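ABC transporter, periplasmic substrate-binding protein (PDB 1TWY) probably binds phosphate in the periplasm as the receptor of an ABC-type phosphate uptake system, delivering it to the membrane transporter. Local coordinates at residues Ser35-Arg40 with Met81-Leu86; Val146-Ala151 with Val201-Ile206; Asn113-Leu118 with Thr132-Val137. All blocks are in the same frame, centred on the assembly; numbering follows the deposited sequence.

Contact 1. Residues Ser35-Arg40 with Met81-Leu86; sequences STSVAR and MTSRYL. With PO4 (phosphate ion), chain I.
Ser35, Ser37 and Ser83 converge on a single oxygen of a bound phosphate ion. Ser35 OG donates to O1 of PO4 at 2.6 Å, and Ser83 OG reaches the same O1 at 2.7 Å from just beyond the end of strand 79-82; Ser37 adds both its OG and its backbone N, making four bonds on one atom. Ser83 takes part because its OG stands between the backbone N and the carbonyl carbon (chi1 59°), a torsion that turns the hydroxyl to the ion. A second oxygen, O3, is held by Thr36 through its backbone N at 2.8 Å and through its OG1.

Ser35 also serves the helix it precedes. As N-cap it accepts from Val38 N at 3.0 Å in a nearly straight bond (171°), so one hydroxyl both caps the helix and donates to the anion. The partial positive charge of this helix start would be expected to favour the anion.

Behind the polar layer, Ser35 N bonds to Met81 O at 2.9 Å, the donor standing above the carbonyl plane. Selenomethionine Met81 runs extended beyond CG alongside Val38, the two pointing in opposite directions, with SE 3.7 Å from Val38 CG1; its CE reaches the methyl of Ala39. Val38 CG2 rests against Thr82 O. Farther out, Arg237 bonds Ser37 OG, and Ser65 OG bonds both Ser83 N and the phosphate. Serine and threonine hydroxyls together with helix-start amides gripping an oxyanion are consistent with the anion site expected of a periplasmic phosphate receptor.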
loop_
_atom_site.group_PDB
_atom_site.type_symbol
_atom_site.label_atom_id
_atom_site.label_comp_id
_atom_site.label_asym_id
_atom_site.label_seq_id
_atom_site.Cartn_x
_atom_site.Cartn_y
_atom_site.Cartn_z
ATOM N N SER A 35 8.835 2.943 -5.803
ATOM C CA SER A 35 7.904 1.990 -5.287
ATOM C C SER A 35 7.556 0.825 -6.158
ATOM O O SER A 35 7.113 0.973 -7.284
ATOM C CB SER A 35 6.627 2.694 -4.810
ATOM O OG SER A 35 5.582 1.787 -4.518
ATOM N N THR A 36 7.775 -0.372 -5.587
ATOM C CA THR A 36 7.399 -1.571 -6.270
ATOM C C THR A 36 5.880 -1.745 -6.183
ATOM O O THR A 36 5.379 -2.390 -7.062
ATOM C CB THR A 36 8.042 -2.824 -5.596
ATOM O OG1 THR A 36 7.603 -2.913 -4.237
ATOM C CG2 THR A 36 9.604 -2.763 -5.648
ATOM N N SER A 37 5.256 -1.225 -5.175
ATOM C CA SER A 37 3.752 -1.190 -5.100
ATOM C C SER A 37 3.184 -0.424 -6.337
ATOM O O SER A 37 2.332 -0.925 -7.088
ATOM C CB SER A 37 3.284 -0.625 -3.775
ATOM O OG SER A 37 4.008 -1.253 -2.620
ATOM N N VAL A 38 3.686 0.768 -6.571
ATOM C CA VAL A 38 3.253 1.603 -7.701
ATOM C C VAL A 38 3.694 1.013 -8.975
ATOM O O VAL A 38 3.032 1.126 -10.023
ATOM C CB VAL A 38 3.751 2.998 -7.570
ATOM C CG1 VAL A 38 3.113 3.879 -8.689
ATOM C CG2 VAL A 38 3.343 3.537 -6.298
ATOM N N ALA A 39 4.803 0.292 -9.043
ATOM C CA ALA A 39 5.327 -0.195 -10.305
ATOM C C ALA A 39 4.358 -1.236 -10.963
ATOM O O ALA A 39 4.373 -1.374 -12.134
ATOM C CB ALA A 39 6.673 -0.851 -10.123
ATOM N N ARG A 40 3.614 -1.956 -10.181
ATOM C CA ARG A 40 2.611 -2.976 -10.668
ATOM C C ARG A 40 1.644 -2.238 -11.648
ATOM O O ARG A 40 1.550 -2.552 -12.826
ATOM C CB ARG A 40 1.847 -3.554 -9.459
ATOM C CG ARG A 40 2.781 -4.352 -8.475
ATOM C CD ARG A 40 2.022 -5.312 -7.526
ATOM N NE ARG A 40 1.137 -6.164 -8.319
ATOM C CZ ARG A 40 -0.169 -6.309 -8.126
ATOM N NH1 ARG A 40 -0.808 -5.651 -7.152
ATOM N NH2 ARG A 40 -0.847 -7.120 -8.925
HETATM N N MSE A 81 8.216 7.376 -7.872
HETATM C CA MSE A 81 6.937 6.943 -7.457
HETATM C C MSE A 81 7.105 6.395 -5.999
HETATM O O MSE A 81 8.117 5.754 -5.697
HETATM C CB MSE A 81 6.339 5.908 -8.442
HETATM C CG MSE A 81 7.106 4.755 -8.617
HETATM SE SE MSE A 81 6.477 3.773 -10.321
HETATM C CE MSE A 81 8.205 2.925 -10.224
ATOM N N THR A 82 6.176 6.718 -5.132
ATOM C CA THR A 82 6.207 6.244 -3.752
ATOM C C THR A 82 4.863 5.676 -3.400
ATOM O O THR A 82 3.873 5.997 -3.959
ATOM C CB THR A 82 6.558 7.325 -2.697
ATOM O OG1 THR A 82 5.486 8.284 -2.536
ATOM C CG2 THR A 82 7.834 8.074 -3.045
ATOM N N SER A 83 4.846 4.792 -2.394
ATOM C CA SER A 83 3.646 4.321 -1.769
ATOM C C SER A 83 3.395 4.818 -0.349
ATOM O O SER A 83 2.716 4.166 0.489
ATOM C CB SER A 83 3.671 2.812 -1.870
ATOM O OG SER A 83 4.868 2.349 -1.188
ATOM N N ARG A 84 3.945 5.967 -0.033
ATOM C CA ARG A 84 3.853 6.633 1.260
ATOM C C ARG A 84 4.077 8.083 1.072
ATOM O O ARG A 84 4.637 8.502 0.051
ATOM C CB ARG A 84 4.890 6.142 2.242
ATOM C CG ARG A 84 6.291 6.330 1.737
ATOM C CD ARG A 84 7.317 5.958 2.785
ATOM N NE ARG A 84 8.712 6.048 2.346
ATOM C CZ ARG A 84 9.420 7.177 2.322
ATOM N NH1 ARG A 84 8.843 8.325 2.569
ATOM N NH2 ARG A 84 10.708 7.162 1.941
ATOM N N TYR A 85 3.561 8.896 1.985
ATOM C CA TYR A 85 3.880 10.310 1.978
ATOM C C TYR A 85 5.373 10.498 2.323
ATOM O O TYR A 85 6.036 9.628 2.906
ATOM C CB TYR A 85 2.963 11.066 2.952
ATOM C CG TYR A 85 1.514 11.029 2.544
ATOM C CD1 TYR A 85 1.066 11.793 1.506
ATOM C CD2 TYR A 85 0.520 10.282 3.275
ATOM C CE1 TYR A 85 -0.218 11.777 1.150
ATOM C CE2 TYR A 85 -0.787 10.301 2.844
ATOM C CZ TYR A 85 -1.120 11.028 1.748
ATOM O OH TYR A 85 -2.432 11.103 1.250
ATOM N N LEU A 86 5.879 11.637 1.901
ATOM C CA LEU A 86 7.276 12.013 2.094
ATOM C C LEU A 86 7.374 12.550 3.537
ATOM O O LEU A 86 6.401 13.082 4.115
ATOM C CB LEU A 86 7.641 13.113 1.108
ATOM C CG LEU A 86 8.487 12.719 -0.103
ATOM C CD1 LEU A 86 7.806 11.708 -0.841
ATOM C CD2 LEU A 86 8.764 13.989 -0.959
HETATM P P PO4 I . 7.495 0.067 -1.868
HETATM O O1 PO4 I . 6.087 0.275 -2.450
HETATM O O2 PO4 I . 7.339 -0.858 -0.533
HETATM O O3 PO4 I . 8.462 -0.663 -2.873
HETATM O O4 PO4 I . 8.181 1.311 -1.345
#

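Contact 2. Residues Val146-Ala151 with Val201-Ile206; sequences VVTREA and VGFISI
Phe203 lies beside Thr148, the two side chains pointing the same way, and Thr148 OG1 meets the edge of the ring in its plane, 3.4 Å from Phe203 CZ. The ring extends to the neighbouring strand because its CG sits between the backbone N and the carbonyl carbon (chi1 57°). Arg149 runs across the Phe203 side chain at a slant and meets it with its aliphatic CG, 4.0 Å from Phe203 CE2; the guanidinium is nearly parallel to the ring (19°) but displaced well beyond it, not stacked.

The arginine chain bends at chi2 and chi3 and folds back to Glu150. NE and NH2 form a side-on salt bridge with that carboxylate, NE donating to Glu150 OE1 at 2.8 Å and NH2 to Glu150 OE2, each oxygen offering its syn lone pair. Arg149 NH1 donates to a water 3.0 Å away, which in turn donates to Phe203 O, bridging the strands. The carboxylate on one edge and the water at NH1 together fix how the guanidinium is turned.

At the other end the backbones join directly: Val147 N donates to Val201 O at 2.9 Å, almost in line with the carbonyl but bent at the hydrogen (142°). Helix 120-128 packs on Val146 and Val201, and helix 187-196 on Val147. Parallel neighbouring strands with helices against them form the alpha/beta core typical of a periplasmic binding protein lobe.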
loop_
_atom_site.group_PDB
_atom_site.type_symbol
_atom_site.label_atom_id
_atom_site.label_comp_id
_atom_site.label_asym_id
_atom_site.label_seq_id
_atom_site.Cartn_x
_atom_site.Cartn_y
_atom_site.Cartn_z
ATOM N N VAL A 146 -1.908 -14.476 14.878
ATOM C CA VAL A 146 -1.629 -13.235 14.125
ATOM C C VAL A 146 -0.890 -13.662 12.917
ATOM O O VAL A 146 0.103 -14.258 12.993
ATOM C CB VAL A 146 -0.686 -12.366 14.949
ATOM C CG1 VAL A 146 -0.360 -11.043 14.255
ATOM C CG2 VAL A 146 -1.362 -12.029 16.277
ATOM N N VAL A 147 -1.329 -13.226 11.740
ATOM C CA VAL A 147 -0.724 -13.528 10.442
ATOM C C VAL A 147 -0.272 -12.227 9.769
ATOM O O VAL A 147 -0.959 -11.217 9.765
ATOM C CB VAL A 147 -1.647 -14.263 9.577
ATOM C CG1 VAL A 147 -0.790 -14.850 8.369
ATOM C CG2 VAL A 147 -2.403 -15.320 10.288
ATOM N N THR A 148 0.948 -12.278 9.194
ATOM C CA THR A 148 1.578 -11.225 8.559
ATOM C C THR A 148 2.169 -11.668 7.200
ATOM O O THR A 148 2.029 -12.860 6.855
ATOM C CB THR A 148 2.525 -10.483 9.486
ATOM O OG1 THR A 148 2.937 -9.273 8.810
ATOM C CG2 THR A 148 3.798 -11.295 9.798
ATOM N N ARG A 149 2.855 -10.842 6.506
ATOM C CA ARG A 149 3.496 -11.148 5.241
ATOM C C ARG A 149 5.029 -11.192 5.462
ATOM O O ARG A 149 5.549 -10.887 6.557
ATOM C CB ARG A 149 3.047 -10.094 4.224
ATOM C CG ARG A 149 1.656 -10.242 3.707
ATOM C CD ARG A 149 1.457 -11.492 2.796
ATOM N NE ARG A 149 2.298 -11.377 1.665
ATOM C CZ ARG A 149 2.080 -10.579 0.642
ATOM N NH1 ARG A 149 0.892 -9.962 0.513
ATOM N NH2 ARG A 149 2.975 -10.485 -0.327
ATOM N N GLU A 150 5.711 -11.597 4.399
ATOM C CA GLU A 150 7.133 -11.663 4.399
ATOM C C GLU A 150 7.765 -10.280 4.636
ATOM O O GLU A 150 7.194 -9.242 4.292
ATOM C CB GLU A 150 7.590 -12.315 3.107
ATOM C CG GLU A 150 7.421 -11.605 1.784
ATOM C CD GLU A 150 6.072 -11.609 1.145
ATOM O OE1 GLU A 150 5.021 -12.012 1.733
ATOM O OE2 GLU A 150 5.916 -10.914 0.046
ATOM N N ALA A 151 9.050 -10.319 5.012
ATOM C CA ALA A 151 9.790 -9.178 5.408
ATOM C C ALA A 151 9.929 -8.150 4.339
ATOM O O ALA A 151 9.847 -6.947 4.616
ATOM C CB ALA A 151 11.056 -9.523 6.057
ATOM N N VAL A 201 -6.187 -13.831 12.211
ATOM C CA VAL A 201 -6.378 -12.506 11.668
ATOM C C VAL A 201 -5.254 -12.159 10.818
ATOM O O VAL A 201 -4.056 -12.535 11.018
ATOM C CB VAL A 201 -6.508 -11.386 12.749
ATOM C CG1 VAL A 201 -5.364 -11.348 13.708
ATOM C CG2 VAL A 201 -6.912 -10.004 12.178
ATOM N N GLY A 202 -5.610 -11.456 9.743
ATOM C CA GLY A 202 -4.597 -11.022 8.832
ATOM C C GLY A 202 -5.036 -9.789 8.052
ATOM O O GLY A 202 -6.028 -9.173 8.371
ATOM N N PHE A 203 -4.198 -9.404 7.102
ATOM C CA PHE A 203 -4.427 -8.193 6.227
ATOM C C PHE A 203 -4.128 -8.607 4.791
ATOM O O PHE A 203 -3.219 -9.415 4.510
ATOM C CB PHE A 203 -3.660 -6.980 6.661
ATOM C CG PHE A 203 -2.208 -7.149 6.754
ATOM C CD1 PHE A 203 -1.619 -7.634 7.916
ATOM C CD2 PHE A 203 -1.394 -6.918 5.657
ATOM C CE1 PHE A 203 -0.278 -7.891 7.997
ATOM C CE2 PHE A 203 -0.008 -7.194 5.756
ATOM C CZ PHE A 203 0.531 -7.648 6.962
ATOM N N ILE A 204 -4.849 -8.025 3.868
ATOM C CA ILE A 204 -4.698 -8.258 2.417
ATOM C C ILE A 204 -5.034 -6.961 1.699
ATOM O O ILE A 204 -5.702 -6.058 2.207
ATOM C CB ILE A 204 -5.651 -9.317 1.898
ATOM C CG1 ILE A 204 -7.168 -9.009 2.144
ATOM C CG2 ILE A 204 -5.328 -10.754 2.436
ATOM C CD1 ILE A 204 -8.054 -10.157 1.509
ATOM N N SER A 205 -4.520 -6.828 0.491
ATOM C CA SER A 205 -4.953 -5.739 -0.384
ATOM C C SER A 205 -6.487 -5.759 -0.557
ATOM O O SER A 205 -7.111 -6.804 -0.692
ATOM C CB SER A 205 -4.342 -5.908 -1.781
ATOM O OG SER A 205 -2.973 -6.361 -1.761
ATOM N N ILE A 206 -7.121 -4.571 -0.513
ATOM C CA ILE A 206 -8.543 -4.506 -0.468
ATOM C C ILE A 206 -9.206 -5.127 -1.701
ATOM O O ILE A 206 -10.247 -5.798 -1.582
ATOM C CB ILE A 206 -8.967 -3.016 -0.240
ATOM C CG1 ILE A 206 -10.415 -2.963 0.116
ATOM C CG2 ILE A 206 -8.628 -2.139 -1.532
ATOM C CD1 ILE A 206 -10.754 -1.671 0.766
HETATM O O HOH W 1 -1.563 -10.062 2.262
#

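Contact 3. Residues Asn113-Leu118 with Thr132-Val137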
loop_
_atom_site.group_PDB
_atom_site.type_symbol
_atom_site.label_atom_id
_atom_site.label_comp_id
_atom_site.label_asym_id
_atom_site.label_seq_id
_atom_site.Cartn_x
_atom_site.Cartn_y
_atom_site.Cartn_z
ATOM N N ASN A 113 -15.750 -16.051 12.865
ATOM C CA ASN A 113 -15.437 -15.081 13.922
ATOM C C ASN A 113 -16.524 -14.006 14.071
ATOM O O ASN A 113 -16.876 -13.303 13.170
ATOM C CB ASN A 113 -14.074 -14.529 13.625
ATOM C CG ASN A 113 -13.491 -13.710 14.739
ATOM O OD1 ASN A 113 -14.229 -13.083 15.533
ATOM N ND2 ASN A 113 -12.143 -13.598 14.719
ATOM N N PRO A 114 -17.140 -13.866 15.275
ATOM C CA PRO A 114 -18.182 -12.845 15.439
ATOM C C PRO A 114 -17.772 -11.398 15.380
ATOM O O PRO A 114 -18.647 -10.531 15.238
ATOM C CB PRO A 114 -18.784 -13.174 16.841
ATOM C CG PRO A 114 -17.740 -13.946 17.545
ATOM C CD PRO A 114 -17.003 -14.733 16.451
ATOM N N VAL A 115 -16.480 -11.123 15.528
ATOM C CA VAL A 115 -15.983 -9.773 15.496
ATOM C C VAL A 115 -16.308 -9.140 14.144
ATOM O O VAL A 115 -16.183 -9.765 13.067
ATOM C CB VAL A 115 -14.467 -9.771 15.808
ATOM C CG1 VAL A 115 -13.787 -8.456 15.563
ATOM C CG2 VAL A 115 -14.239 -10.268 17.289
ATOM N N THR A 116 -16.805 -7.933 14.229
ATOM C CA THR A 116 -17.152 -7.153 13.062
ATOM C C THR A 116 -16.318 -5.888 12.830
ATOM O O THR A 116 -16.557 -5.175 11.842
ATOM C CB THR A 116 -18.629 -6.732 13.095
ATOM O OG1 THR A 116 -18.926 -5.950 14.272
ATOM C CG2 THR A 116 -19.570 -7.962 13.073
ATOM N N ASN A 117 -15.484 -5.498 13.827
ATOM C CA ASN A 117 -14.831 -4.242 13.855
ATOM C C ASN A 117 -13.637 -4.337 14.784
ATOM O O ASN A 117 -13.684 -5.110 15.728
ATOM C CB ASN A 117 -15.755 -3.179 14.419
ATOM C CG ASN A 117 -15.064 -1.825 14.555
ATOM O OD1 ASN A 117 -14.482 -1.274 13.611
ATOM N ND2 ASN A 117 -15.104 -1.285 15.806
ATOM N N LEU A 118 -12.547 -3.641 14.464
ATOM C CA LEU A 118 -11.473 -3.430 15.437
ATOM C C LEU A 118 -11.099 -2.024 15.407
ATOM O O LEU A 118 -11.180 -1.391 14.332
ATOM C CB LEU A 118 -10.220 -4.324 15.128
ATOM C CG LEU A 118 -10.318 -5.848 15.358
ATOM C CD1 LEU A 118 -9.169 -6.592 14.875
ATOM C CD2 LEU A 118 -10.581 -6.189 16.864
ATOM N N THR A 132 -4.076 -11.208 23.337
ATOM C CA THR A 132 -3.782 -12.547 22.849
ATOM C C THR A 132 -5.023 -13.501 22.707
ATOM O O THR A 132 -4.860 -14.608 22.176
ATOM C CB THR A 132 -2.752 -13.272 23.661
ATOM O OG1 THR A 132 -3.219 -13.328 25.027
ATOM C CG2 THR A 132 -1.381 -12.561 23.699
ATOM N N ASN A 133 -6.185 -13.036 23.126
ATOM C CA ASN A 133 -7.426 -13.839 23.052
ATOM C C ASN A 133 -8.497 -13.027 22.489
ATOM O O ASN A 133 -8.699 -11.829 22.799
ATOM C CB ASN A 133 -7.791 -14.310 24.527
ATOM C CG ASN A 133 -8.924 -15.345 24.541
ATOM O OD1 ASN A 133 -9.998 -15.066 24.024
ATOM N ND2 ASN A 133 -8.691 -16.502 25.107
ATOM N N TRP A 134 -9.293 -13.591 21.557
ATOM C CA TRP A 134 -10.379 -12.915 20.921
ATOM C C TRP A 134 -11.440 -12.370 21.870
ATOM O O TRP A 134 -12.059 -11.444 21.577
ATOM C CB TRP A 134 -11.073 -13.874 19.898
ATOM C CG TRP A 134 -10.277 -14.011 18.574
ATOM C CD1 TRP A 134 -9.539 -15.037 18.191
ATOM C CD2 TRP A 134 -10.059 -12.964 17.590
ATOM N NE1 TRP A 134 -8.924 -14.782 16.991
ATOM C CE2 TRP A 134 -9.245 -13.519 16.577
ATOM C CE3 TRP A 134 -10.566 -11.691 17.399
ATOM C CZ2 TRP A 134 -8.869 -12.799 15.447
ATOM C CZ3 TRP A 134 -10.183 -10.966 16.240
ATOM C CH2 TRP A 134 -9.340 -11.559 15.297
ATOM N N LYS A 135 -11.566 -12.975 23.034
ATOM C CA LYS A 135 -12.559 -12.517 24.028
ATOM C C LYS A 135 -12.268 -11.097 24.470
ATOM O O LYS A 135 -13.171 -10.336 24.762
ATOM C CB LYS A 135 -12.420 -13.460 25.243
ATOM C CG LYS A 135 -13.322 -13.311 26.430
ATOM C CD LYS A 135 -13.047 -14.507 27.428
ATOM C CE LYS A 135 -13.675 -14.294 28.849
ATOM N NZ LYS A 135 -15.129 -14.576 28.937
ATOM N N GLN A 136 -10.994 -10.737 24.459
ATOM C CA GLN A 136 -10.570 -9.383 24.787
ATOM C C GLN A 136 -11.108 -8.292 23.842
ATOM O O GLN A 136 -11.223 -7.096 24.225
ATOM C CB GLN A 136 -9.061 -9.314 24.842
ATOM C CG GLN A 136 -8.447 -10.104 25.899
ATOM C CD GLN A 136 -6.960 -9.889 25.929
ATOM O OE1 GLN A 136 -6.155 -10.673 25.347
ATOM N NE2 GLN A 136 -6.566 -8.722 26.559
ATOM N N VAL A 137 -11.464 -8.666 22.595
ATOM C CA VAL A 137 -11.948 -7.669 21.637
ATOM C C VAL A 137 -13.333 -8.018 21.114
ATOM O O VAL A 137 -13.659 -7.753 19.942
ATOM C CB VAL A 137 -10.933 -7.508 20.471
ATOM C CG1 VAL A 137 -9.633 -7.051 21.046
ATOM C CG2 VAL A 137 -10.748 -8.839 19.702
#
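The indole of Trp134 carries the amide of Asn113 over one face, with ND2 3.2 Å above the ring plane and over the centre of the six-membered ring. The amide stands almost perpendicular to the indole, 88° between planes, and its nitrogen meets the aromatic surface, 3.4 Å from Trp134 CE2. Such an approach is consistent with an amino-aromatic contact, in which the partly positive NH2 group faces the pi cloud. Trp134 NE1 bonds to Gln199 O, tying the indole to the loop before strand 200-205.

The nitrogen is placed there by the engagement of the other end of the Asn113 amide. CG lies anti to the backbone N (chi1 -169°), and OD1 accepts from Val115 N at 3.0 Å, closing an Asx turn. Val115 then meets the tryptophan at about a right angle, its CG2 3.9 Å from Trp134 CE3, and the same methyl packs against Val137 O at 3.7 Å. Leu118 completes the apolar patch by laying CD2 against Val137 CB at 3.9 Å.

The partner segment has its own framework. Asn133 OD1 accepts from Lys135 N in a second Asx turn, in plane and on a lone pair, at the start of the short 3-10 turn 134-136. Gln136 OE1 takes two backbone donors, Thr132 N and Asn133 N, and so folds back over the segment's start. Lys214 bonds Asn113 O and Val115 O, while helix 120-128 packs on Leu118 and Val137. The arrangement packs the loop and short strand before helix 120-128 on the 3-10 turn after it, at the end of a lobe of the periplasmic binding protein fold.

In the fold
The three contacts share one large mixed sheet but differ in their relation to the ligand. Contact 1 holds the phosphate; the centre of contact 2 lies about 19 Å from that of contact 1, with nearest atoms of the two contacts about 6 Å apart. Contact 3 is more remote, its centre about 32 Å from that of contact 1. Contacts 2 and 3, with centres about 17 Å apart, meet where Val201 CB packs on Trp134 CH2 at 3.8 Å, so the indole that receives Asn113 also abuts the parallel strand pair. In space contact 2 lies between the anion site and contact 3, touching only the latter. The magnesium site at Gly164 and Thr166 belongs to none of them.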